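Local coordinates for protein nitrite reductase (Hyphomicrobium denitrificans, PDB 2DV6) that probably reduces nitrite to nitric oxide with electrons from a cytochrome c, using copper ions held in cupredoxin-like domains, at residues Thr33-Glu37 and Gly38-Tyr42; Leu57-His60 and Glu61-Val65; Ala117-Gln121 and Ala122-Gly126; Phe364-Gly368 and Glu369-His373. All coordinates share one frame; numbering follows the deposited sequence.

Interaction 1: residues Thr33-Glu37 and Gly38-Tyr42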
loop_
_atom_site.group_PDB
_atom_site.type_symbol
_atom_site.label_atom_id
_atom_site.label_comp_id
_atom_site.label_asym_id
_atom_site.label_seq_id
_atom_site.Cartn_x
_atom_site.Cartn_y
_atom_site.Cartn_z
ATOM N N THR A 33 -11.256 14.903 -10.247
ATOM C CA THR A 33 -11.279 14.253 -11.555
ATOM C C THR A 33 -10.828 12.785 -11.373
ATOM O O THR A 33 -10.062 12.471 -10.461
ATOM C CB THR A 33 -10.384 15.003 -12.577
ATOM O OG1 THR A 33 -9.005 14.831 -12.222
ATOM C CG2 THR A 33 -10.716 16.521 -12.638
ATOM N N GLY A 34 -11.317 11.897 -12.218
ATOM C CA GLY A 34 -10.873 10.519 -12.171
ATOM C C GLY A 34 -11.453 9.647 -13.264
ATOM O O GLY A 34 -12.104 10.130 -14.182
ATOM N N ILE A 35 -11.146 8.361 -13.190
ATOM C CA ILE A 35 -11.682 7.365 -14.088
ATOM C C ILE A 35 -12.686 6.596 -13.271
ATOM O O ILE A 35 -12.347 6.021 -12.225
ATOM C CB ILE A 35 -10.617 6.373 -14.588
ATOM C CG1 ILE A 35 -9.374 7.089 -15.168
ATOM C CG2 ILE A 35 -11.237 5.395 -15.580
ATOM C CD1 ILE A 35 -9.621 8.048 -16.345
ATOM N N ALA A 36 -13.938 6.624 -13.703
ATOM C CA ALA A 36 -14.957 5.879 -13.000
ATOM C C ALA A 36 -16.024 5.511 -13.980
ATOM O O ALA A 36 -16.203 6.188 -15.001
ATOM C CB ALA A 36 -15.528 6.676 -11.850
ATOM N N GLU A 37 -16.715 4.415 -13.680
ATOM C CA GLU A 37 -17.664 3.788 -14.605
ATOM C C GLU A 37 -17.170 3.680 -16.034
ATOM O O GLU A 37 -17.978 3.779 -16.959
ATOM C CB GLU A 37 -18.984 4.547 -14.618
ATOM C CG GLU A 37 -19.712 4.661 -13.281
ATOM C CD GLU A 37 -20.926 5.593 -13.410
ATOM O OE1 GLU A 37 -21.428 5.771 -14.560
ATOM O OE2 GLU A 37 -21.371 6.152 -12.379
ATOM N N GLY A 38 -15.862 3.492 -16.232
ATOM C CA GLY A 38 -15.300 3.264 -17.596
ATOM C C GLY A 38 -14.904 4.487 -18.420
ATOM O O GLY A 38 -14.529 4.366 -19.605
ATOM N N ARG A 39 -14.971 5.673 -17.814
ATOM C CA ARG A 39 -14.725 6.944 -18.536
ATOM C C ARG A 39 -13.910 7.871 -17.648
ATOM O O ARG A 39 -13.825 7.673 -16.438
ATOM C CB ARG A 39 -16.057 7.663 -18.844
ATOM C CG ARG A 39 -17.001 6.936 -19.801
ATOM C CD ARG A 39 -18.449 7.132 -19.361
ATOM N NE ARG A 39 -18.888 8.487 -19.638
ATOM C CZ ARG A 39 -19.727 9.201 -18.888
ATOM N NH1 ARG A 39 -20.245 8.706 -17.758
ATOM N NH2 ARG A 39 -20.035 10.440 -19.275
ATOM N N MET A 40 -13.373 8.916 -18.257
ATOM C CA MET A 40 -12.772 10.042 -17.553
ATOM C C MET A 40 -13.886 10.996 -17.197
ATOM O O MET A 40 -14.614 11.459 -18.074
ATOM C CB MET A 40 -11.752 10.735 -18.454
ATOM C CG MET A 40 -10.838 11.732 -17.730
ATOM S SD MET A 40 -9.616 12.393 -18.910
ATOM C CE MET A 40 -8.248 11.417 -18.335
ATOM N N VAL A 41 -14.025 11.290 -15.912
ATOM C CA VAL A 41 -15.217 11.965 -15.384
ATOM C C VAL A 41 -14.847 12.884 -14.227
ATOM O O VAL A 41 -13.683 12.918 -13.822
ATOM C CB VAL A 41 -16.257 10.948 -14.870
ATOM C CG1 VAL A 41 -16.694 9.997 -16.010
ATOM C CG2 VAL A 41 -15.697 10.161 -13.647
ATOM N N TYR A 42 -15.824 13.641 -13.726
ATOM C CA TYR A 42 -15.695 14.318 -12.432
ATOM C C TYR A 42 -16.404 13.457 -11.405
ATOM O O TYR A 42 -17.402 12.797 -11.736
ATOM C CB TYR A 42 -16.424 15.665 -12.427
ATOM C CG TYR A 42 -15.916 16.693 -13.408
ATOM C CD1 TYR A 42 -16.549 16.855 -14.643
ATOM C CD2 TYR A 42 -14.812 17.508 -13.103
ATOM C CE1 TYR A 42 -16.108 17.827 -15.574
ATOM C CE2 TYR A 42 -14.349 18.490 -14.045
ATOM C CZ TYR A 42 -15.025 18.640 -15.273
ATOM O OH TYR A 42 -14.622 19.595 -16.204
#
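Strands 27-36 and 39-45 form a tight antiparallel beta hairpin, and the contact spans the four residue pairs nearest the turn and the turn joining them. Backbone bonds set the register: Gly34 and Val41 make a hydrogen-bonded pair, Gly34 N to Val41 O at 3.0 Å and Val41 N to Gly34 O at 2.8 Å. Ala36 and Arg39 make the next, closing a type I' turn with Glu37 and Gly38 at its corners.

On the face carrying Ile35 and Met40, the isoleucine CD1 lies 4.0 Å from the CB of Met40 and also reaches its CG and CE, the two chains crossing obliquely. Ile35 CG1 stands beside its own backbone N (chi1 -51°), and the bend at chi2 (-58°) then brings CD1 to the partner strand. A serine in place of Ile35 would probably leave Met40 without this apolar cover, and its thioether freer to turn. Met40 also packs on Met40 of the second subunit. Farther along this face, Thr33 CG2 approaches the Tyr42 ring obliquely, and the tyrosine hydroxyl bonds to Asp78 O. On the face carrying Ala36 and Val41, the alanine CB meets the valine CG2 at 3.9 Å. This is a classic two-residue beta hairpin, here beside the copper site of an N-terminal cupredoxin domain.

Interaction 2: residues Leu57-His60 and Glu61-Val65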
loop_
_atom_site.group_PDB
_atom_site.type_symbol
_atom_site.label_atom_id
_atom_site.label_comp_id
_atom_site.label_asym_id
_atom_site.label_seq_id
_atom_site.Cartn_x
_atom_site.Cartn_y
_atom_site.Cartn_z
ATOM N N LEU A 57 -25.286 19.637 -10.016
ATOM C CA LEU A 57 -25.080 20.578 -8.918
ATOM C C LEU A 57 -26.355 21.395 -8.814
ATOM O O LEU A 57 -26.651 22.204 -9.703
ATOM C CB LEU A 57 -23.874 21.461 -9.237
ATOM C CG LEU A 57 -22.560 20.750 -9.622
ATOM C CD1 LEU A 57 -21.431 21.737 -9.811
ATOM C CD2 LEU A 57 -22.206 19.710 -8.565
ATOM N N VAL A 58 -27.145 21.172 -7.775
ATOM C CA VAL A 58 -28.391 21.914 -7.687
ATOM C C VAL A 58 -28.343 23.140 -6.799
ATOM O O VAL A 58 -27.942 23.102 -5.636
ATOM C CB VAL A 58 -29.740 21.055 -7.680
ATOM C CG1 VAL A 58 -29.522 19.538 -7.676
ATOM C CG2 VAL A 58 -30.808 21.562 -6.687
ATOM N N VAL A 59 -28.791 24.222 -7.406
ATOM C CA VAL A 59 -28.538 25.556 -6.946
ATOM C C VAL A 59 -29.827 26.384 -7.137
ATOM O O VAL A 59 -30.734 25.977 -7.867
ATOM C CB VAL A 59 -27.312 26.072 -7.736
ATOM C CG1 VAL A 59 -27.417 27.515 -8.132
ATOM C CG2 VAL A 59 -26.017 25.702 -6.970
ATOM N N HIS A 60 -29.924 27.510 -6.426
ATOM C CA HIS A 60 -31.097 28.377 -6.509
ATOM C C HIS A 60 -30.719 29.742 -7.038
ATOM O O HIS A 60 -29.608 30.246 -6.793
ATOM C CB HIS A 60 -31.838 28.471 -5.169
ATOM C CG HIS A 60 -32.525 27.196 -4.787
ATOM N ND1 HIS A 60 -33.856 26.958 -5.053
ATOM C CD2 HIS A 60 -32.055 26.072 -4.190
ATOM C CE1 HIS A 60 -34.188 25.758 -4.605
ATOM N NE2 HIS A 60 -33.107 25.190 -4.097
ATOM N N GLU A 61 -31.642 30.307 -7.815
ATOM C CA GLU A 61 -31.478 31.610 -8.412
ATOM C C GLU A 61 -30.935 32.643 -7.417
ATOM O O GLU A 61 -31.455 32.784 -6.327
ATOM C CB GLU A 61 -32.829 32.082 -8.951
ATOM C CG GLU A 61 -32.706 33.399 -9.736
ATOM C CD GLU A 61 -34.028 33.894 -10.332
ATOM O OE1 GLU A 61 -35.089 33.243 -10.136
ATOM O OE2 GLU A 61 -33.981 34.948 -11.009
ATOM N N GLY A 62 -29.893 33.360 -7.815
ATOM C CA GLY A 62 -29.265 34.380 -6.965
ATOM C C GLY A 62 -28.161 33.890 -6.017
ATOM O O GLY A 62 -27.479 34.715 -5.399
ATOM N N GLU A 63 -27.996 32.566 -5.877
ATOM C CA GLU A 63 -26.901 32.015 -5.054
ATOM C C GLU A 63 -25.526 32.249 -5.696
ATOM O O GLU A 63 -25.375 32.237 -6.912
ATOM C CB GLU A 63 -27.111 30.519 -4.752
ATOM C CG GLU A 63 -28.261 30.229 -3.757
ATOM C CD GLU A 63 -28.433 28.761 -3.463
ATOM O OE1 GLU A 63 -28.037 27.951 -4.326
ATOM O OE2 GLU A 63 -28.965 28.388 -2.376
ATOM N N THR A 64 -24.534 32.501 -4.849
ATOM C CA THR A 64 -23.148 32.487 -5.279
ATOM C C THR A 64 -22.687 31.028 -5.199
ATOM O O THR A 64 -22.799 30.399 -4.147
ATOM C CB THR A 64 -22.284 33.368 -4.390
ATOM O OG1 THR A 64 -22.727 34.716 -4.516
ATOM C CG2 THR A 64 -20.840 33.296 -4.834
ATOM N N VAL A 65 -22.215 30.494 -6.327
ATOM C CA VAL A 65 -21.911 29.077 -6.431
ATOM C C VAL A 65 -20.413 29.007 -6.497
ATOM O O VAL A 65 -19.797 29.659 -7.353
ATOM C CB VAL A 65 -22.531 28.462 -7.721
ATOM C CG1 VAL A 65 -22.052 27.011 -7.960
ATOM C CG2 VAL A 65 -24.108 28.550 -7.668
#
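A type II beta turn from His60 to Glu63 reverses the chain between strand 57-60 and strand 64-70, and a glutamate side chain folds back to brace it. The turn is closed by Glu63 N donating to His60 O at 3.0 Å, with an N-H...O angle of 160°. Gly62 takes the turn position with positive phi (88°), where a CB would press on the preceding carbonyl oxygen.

The carboxylate of Glu63 supplies a second link: His60 N donates to Glu63 OE1 at 2.9 Å, meeting that oxygen from above the carboxylate plane. With CG beside its own backbone N (chi1 -71°) and an extended chain beyond, the glutamate runs past Val59 in the opposite direction, and its CD comes 3.8 Å from His60 CB. Arg135 forms a salt bridge with the same OE1, so one oxygen serves both a backbone N-H and a charge. An alanine at Glu63 would probably leave His60 N without this acceptor and Arg135 without its carboxylate mate. Flanking the turn, Val59 and Val65 reach tip to tip; Val65 CG2 is 3.5 Å from Val59 CG1 and just as near Val59 CG2, a tight fit.

Strand 57-60 runs beside strand 125-131, to which it is backbone-bonded, while Val59 packs against strand 27-36 and Val65 touches Phe102 of strand 97-103.

Interaction 3: residues Ala117-Gln121 and Ala122-Gly126. With CU (copper (II) ion), chain I.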
loop_
_atom_site.group_PDB
_atom_site.type_symbol
_atom_site.label_atom_id
_atom_site.label_comp_id
_atom_site.label_asym_id
_atom_site.label_seq_id
_atom_site.Cartn_x
_atom_site.Cartn_y
_atom_site.Cartn_z
ATOM N N ALA A 117 -8.612 19.250 -24.809
ATOM C CA ALA A 117 -8.956 18.519 -26.031
ATOM C C ALA A 117 -9.306 17.042 -25.735
ATOM O O ALA A 117 -8.485 16.295 -25.161
ATOM C CB ALA A 117 -7.802 18.606 -27.083
ATOM N N GLY A 118 -10.519 16.642 -26.113
ATOM C CA GLY A 118 -10.949 15.256 -26.000
ATOM C C GLY A 118 -11.691 14.939 -24.720
ATOM O O GLY A 118 -12.500 14.011 -24.689
ATOM N N HIS A 119 -11.459 15.712 -23.664
ATOM C CA HIS A 119 -11.986 15.358 -22.326
ATOM C C HIS A 119 -13.484 15.413 -22.213
ATOM O O HIS A 119 -14.070 14.545 -21.560
ATOM C CB HIS A 119 -11.326 16.182 -21.212
ATOM C CG HIS A 119 -9.876 15.875 -21.049
ATOM N ND1 HIS A 119 -9.189 16.088 -19.872
ATOM C CD2 HIS A 119 -8.970 15.382 -21.929
ATOM C CE1 HIS A 119 -7.931 15.720 -20.026
ATOM N NE2 HIS A 119 -7.770 15.291 -21.264
ATOM N N ARG A 120 -14.128 16.412 -22.812
ATOM C CA ARG A 120 -15.603 16.428 -22.747
ATOM C C ARG A 120 -16.173 15.196 -23.463
ATOM O O ARG A 120 -17.073 14.534 -22.946
ATOM C CB ARG A 120 -16.242 17.758 -23.180
ATOM C CG ARG A 120 -17.676 17.580 -23.641
ATOM C CD ARG A 120 -18.721 18.583 -23.165
ATOM N NE ARG A 120 -18.681 19.835 -23.877
ATOM C CZ ARG A 120 -19.646 20.768 -23.891
ATOM N NH1 ARG A 120 -20.823 20.638 -23.270
ATOM N NH2 ARG A 120 -19.394 21.869 -24.569
ATOM N N GLN A 121 -15.581 14.826 -24.597
ATOM C CA GLN A 121 -16.028 13.629 -25.306
ATOM C C GLN A 121 -15.717 12.338 -24.532
ATOM O O GLN A 121 -16.498 11.393 -24.570
ATOM C CB GLN A 121 -15.383 13.533 -26.672
ATOM C CG GLN A 121 -15.870 14.513 -27.708
ATOM C CD GLN A 121 -14.863 14.595 -28.855
ATOM O OE1 GLN A 121 -13.818 15.282 -28.754
ATOM N NE2 GLN A 121 -15.146 13.849 -29.937
ATOM N N ALA A 122 -14.563 12.314 -23.868
ATOM C CA ALA A 122 -14.142 11.207 -23.015
ATOM C C ALA A 122 -15.071 10.996 -21.797
ATOM O O ALA A 122 -15.048 9.941 -21.203
ATOM C CB ALA A 122 -12.704 11.435 -22.561
ATOM N N GLY A 123 -15.882 11.999 -21.434
ATOM C CA GLY A 123 -16.883 11.846 -20.383
ATOM C C GLY A 123 -16.976 13.009 -19.404
ATOM O O GLY A 123 -17.833 13.013 -18.539
ATOM N N MET A 124 -16.103 14.005 -19.512
ATOM C CA MET A 124 -16.048 15.070 -18.512
ATOM C C MET A 124 -17.106 16.173 -18.734
ATOM O O MET A 124 -16.817 17.242 -19.274
ATOM C CB MET A 124 -14.610 15.622 -18.438
ATOM C CG MET A 124 -13.569 14.573 -17.998
ATOM S SD MET A 124 -12.046 15.339 -17.499
ATOM C CE MET A 124 -12.555 15.820 -15.827
ATOM N N GLU A 125 -18.324 15.903 -18.298
ATOM C CA GLU A 125 -19.406 16.837 -18.439
ATOM C C GLU A 125 -20.503 16.476 -17.464
ATOM O O GLU A 125 -20.833 15.282 -17.319
ATOM C CB GLU A 125 -19.973 16.718 -19.875
ATOM C CG GLU A 125 -21.301 17.471 -20.080
ATOM C CD GLU A 125 -21.704 17.615 -21.549
ATOM O OE1 GLU A 125 -21.376 16.739 -22.358
ATOM O OE2 GLU A 125 -22.351 18.625 -21.882
ATOM N N GLY A 126 -21.109 17.485 -16.845
ATOM C CA GLY A 126 -22.337 17.280 -16.063
ATOM C C GLY A 126 -23.257 18.511 -16.108
ATOM O O GLY A 126 -23.050 19.403 -16.909
HETATM CU CU CU I . -10.110 17.271 -18.395
HETATM O O HOH W 1 -19.677 13.957 -22.782
#
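Two ligands of one copper ion, His119 and Met124, stand side by side and point the same way, although a helix end separates them in the chain. His119 ND1 binds the metal at 2.1 Å, while Met124 SD lies farther from the copper ion, at 2.9 Å. The sulfur is 3.8 Å from His119 ND1 and oblique to the imidazole ring. With Met124 CG beside its own backbone N (chi1 -62°) and SD extended beyond it, the sulfur reaches the metal; the bend at the last torsion only turns CE aside. His77 and Cys114 complete the site, a type 1 arrangement of two histidines, a cysteine and a methionine, as in cupredoxins.

Between the two ligands a Schellman motif ends the short helix 119-122. Gly123, at positive phi (137°), leaves the helix, and Met124 N donates to His119 O at 2.9 Å. Gly123 N adds a weak bond to the same oxygen and donates, from above the carbonyl plane, to Arg120 O.

Outside the metal site, Arg120 and Glu125 cross as a salt bridge. Arg120 NH1 donates in its guanidinium plane to Glu125 OE2 at 2.9 Å, approaching from above a carboxylate turned 67° from that plane. The other oxygen, Glu125 OE1, lies 3.3 Å from Arg120 CD and accepts from a water that also donates to Arg120 O. Tyr113 meets Arg120 in a cation-pi contact, and Gln121 bonds to Gln121 of the second subunit.

Interaction 4: residues Phe364-Gly368 and Glu369-His373. With K (potassium ion), chain J.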
loop_
_atom_site.group_PDB
_atom_site.type_symbol
_atom_site.label_atom_id
_atom_site.label_comp_id
_atom_site.label_asym_id
_atom_site.label_seq_id
_atom_site.Cartn_x
_atom_site.Cartn_y
_atom_site.Cartn_z
ATOM N N PHE A 364 -10.868 37.639 15.316
ATOM C CA PHE A 364 -12.271 37.962 15.189
ATOM C C PHE A 364 -12.433 39.280 14.419
ATOM O O PHE A 364 -11.773 40.267 14.725
ATOM C CB PHE A 364 -12.931 38.061 16.561
ATOM C CG PHE A 364 -14.410 38.350 16.488
ATOM C CD1 PHE A 364 -15.281 37.428 15.883
ATOM C CD2 PHE A 364 -14.930 39.527 17.040
ATOM C CE1 PHE A 364 -16.648 37.662 15.806
ATOM C CE2 PHE A 364 -16.318 39.784 16.988
ATOM C CZ PHE A 364 -17.185 38.847 16.372
ATOM N N HIS A 365 -13.281 39.274 13.406
ATOM C CA HIS A 365 -13.415 40.454 12.538
ATOM C C HIS A 365 -14.870 40.577 12.092
ATOM O O HIS A 365 -15.503 39.556 11.823
ATOM C CB HIS A 365 -12.489 40.279 11.319
ATOM C CG HIS A 365 -12.639 41.349 10.272
ATOM N ND1 HIS A 365 -12.234 42.650 10.469
ATOM C CD2 HIS A 365 -13.177 41.312 9.031
ATOM C CE1 HIS A 365 -12.494 43.362 9.388
ATOM N NE2 HIS A 365 -13.051 42.567 8.495
ATOM N N VAL A 366 -15.420 41.794 12.020
ATOM C CA VAL A 366 -16.769 41.948 11.394
ATOM C C VAL A 366 -16.584 42.647 10.040
ATOM O O VAL A 366 -16.186 43.806 9.976
ATOM C CB VAL A 366 -17.775 42.739 12.306
ATOM C CG1 VAL A 366 -19.071 43.003 11.559
ATOM C CG2 VAL A 366 -18.033 41.962 13.634
ATOM N N ILE A 367 -16.784 41.927 8.960
ATOM C CA ILE A 367 -16.507 42.478 7.631
ATOM C C ILE A 367 -17.489 43.630 7.383
ATOM O O ILE A 367 -18.704 43.452 7.589
ATOM C CB ILE A 367 -16.737 41.379 6.550
ATOM C CG1 ILE A 367 -15.819 40.178 6.791
ATOM C CG2 ILE A 367 -16.595 41.938 5.127
ATOM C CD1 ILE A 367 -15.975 39.069 5.741
ATOM N N GLY A 368 -16.970 44.785 6.967
ATOM C CA GLY A 368 -17.790 45.956 6.641
ATOM C C GLY A 368 -17.940 46.907 7.808
ATOM O O GLY A 368 -18.574 47.963 7.677
ATOM N N GLU A 369 -17.368 46.543 8.964
ATOM C CA GLU A 369 -17.410 47.422 10.123
ATOM C C GLU A 369 -16.055 47.444 10.833
ATOM O O GLU A 369 -15.158 46.682 10.473
ATOM C CB GLU A 369 -18.542 47.002 11.089
ATOM C CG GLU A 369 -19.775 47.878 11.026
ATOM C CD GLU A 369 -19.504 49.315 11.477
ATOM O OE1 GLU A 369 -20.383 50.191 11.298
ATOM O OE2 GLU A 369 -18.404 49.612 12.004
ATOM N N ILE A 370 -15.909 48.332 11.826
ATOM C CA ILE A 370 -14.658 48.558 12.559
ATOM C C ILE A 370 -15.012 48.621 14.055
ATOM O O ILE A 370 -16.025 49.210 14.419
ATOM C CB ILE A 370 -13.980 49.891 12.135
ATOM C CG1 ILE A 370 -13.795 49.931 10.612
ATOM C CG2 ILE A 370 -12.634 50.111 12.898
ATOM C CD1 ILE A 370 -13.352 51.270 10.030
ATOM N N PHE A 371 -14.239 47.963 14.908
ATOM C CA PHE A 371 -14.498 48.053 16.337
ATOM C C PHE A 371 -14.075 49.411 16.900
ATOM O O PHE A 371 -12.915 49.782 16.816
ATOM C CB PHE A 371 -13.804 46.917 17.093
ATOM C CG PHE A 371 -14.084 45.534 16.511
ATOM C CD1 PHE A 371 -13.036 44.673 16.212
ATOM C CD2 PHE A 371 -15.406 45.089 16.322
ATOM C CE1 PHE A 371 -13.303 43.384 15.692
ATOM C CE2 PHE A 371 -15.672 43.827 15.819
ATOM C CZ PHE A 371 -14.626 42.968 15.506
ATOM N N ASP A 372 -15.043 50.141 17.455
ATOM C CA ASP A 372 -14.793 51.414 18.102
ATOM C C ASP A 372 -13.985 51.134 19.362
ATOM O O ASP A 372 -13.000 51.808 19.596
ATOM C CB ASP A 372 -16.107 52.122 18.446
ATOM C CG ASP A 372 -16.881 52.628 17.185
ATOM O OD1 ASP A 372 -16.252 52.879 16.120
ATOM O OD2 ASP A 372 -18.135 52.768 17.274
ATOM N N HIS A 373 -14.391 50.118 20.136
ATOM C CA HIS A 373 -13.684 49.725 21.366
ATOM C C HIS A 373 -13.468 48.229 21.422
ATOM O O HIS A 373 -14.389 47.437 21.158
ATOM C CB HIS A 373 -14.423 50.181 22.648
ATOM C CG HIS A 373 -14.651 51.661 22.697
ATOM N ND1 HIS A 373 -13.656 52.560 23.043
ATOM C CD2 HIS A 373 -15.729 52.409 22.353
ATOM C CE1 HIS A 373 -14.136 53.792 22.968
ATOM N NE2 HIS A 373 -15.382 53.730 22.528
HETATM K K K J . -19.052 51.981 12.593
HETATM O O HOH W 2 -14.318 44.423 12.359
HETATM O O HOH W 3 -14.575 47.055 7.403
HETATM O O HOH W 4 -17.260 51.442 14.088
HETATM O O HOH W 5 -17.170 52.378 11.022
HETATM O O HOH W 6 -18.795 54.041 13.611
#
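The backbone turns at Val366-Glu369 in a type II beta turn, Glu369 N donating to Val366 O at 3.1 Å. It carries the chain from strand 362-367 to strand 371-374, which lie in two different sheets, and Gly368 holds its positive-phi position (94°).

Past the turn, the Phe371 ring swings back to the first strand. Its CG lies beside its own backbone N (chi1 -51°), and its CZ comes 3.8 Å from Phe364 CD2. The two rings are close to parallel (9°), yet so offset that one hardly lies over the other. At the edge of the Phe371 ring, Val366 CG2 approaches CE2 at 3.7 Å, and Phe364 O lies in the ring plane near CE1. A water over one face of this ring accepts from Val366 N and probably donates to Glu369 O.

The Glu369 side chain leads away from this packing to a potassium ion, a site shared with Lys404 and Asp406. His365, on the far side of the strand, stacks on the copper ligand His224 of the third subunit. Both carboxylate oxygens of Glu369 bind the potassium, and OE2, at 2.5 Å from the ion, also accepts from Ile370 N on its anti side.

How the interactions relate
From the N terminus the four contacts follow in series; none nests or crosses. Interaction 1 closes the hairpin turn between strands 27-36 and 39-45, and interaction 2 the turn from 57-60 to 64-70, linking the two sheets of the N-terminal domain. Interaction 3 closes the copper-ligand loop ahead of strand 125-131, a neighbour of 57-60. Interactions 1 and 3 touch: Met124 CG packs 3.3 Å from Met40 O, and Met124 CE meets Tyr42 CE2. Both also reach the second subunit. Interaction 4, centred about 46 Å from the centres of interactions 1 and 3, joins two sheets of a later domain and faces the third subunit.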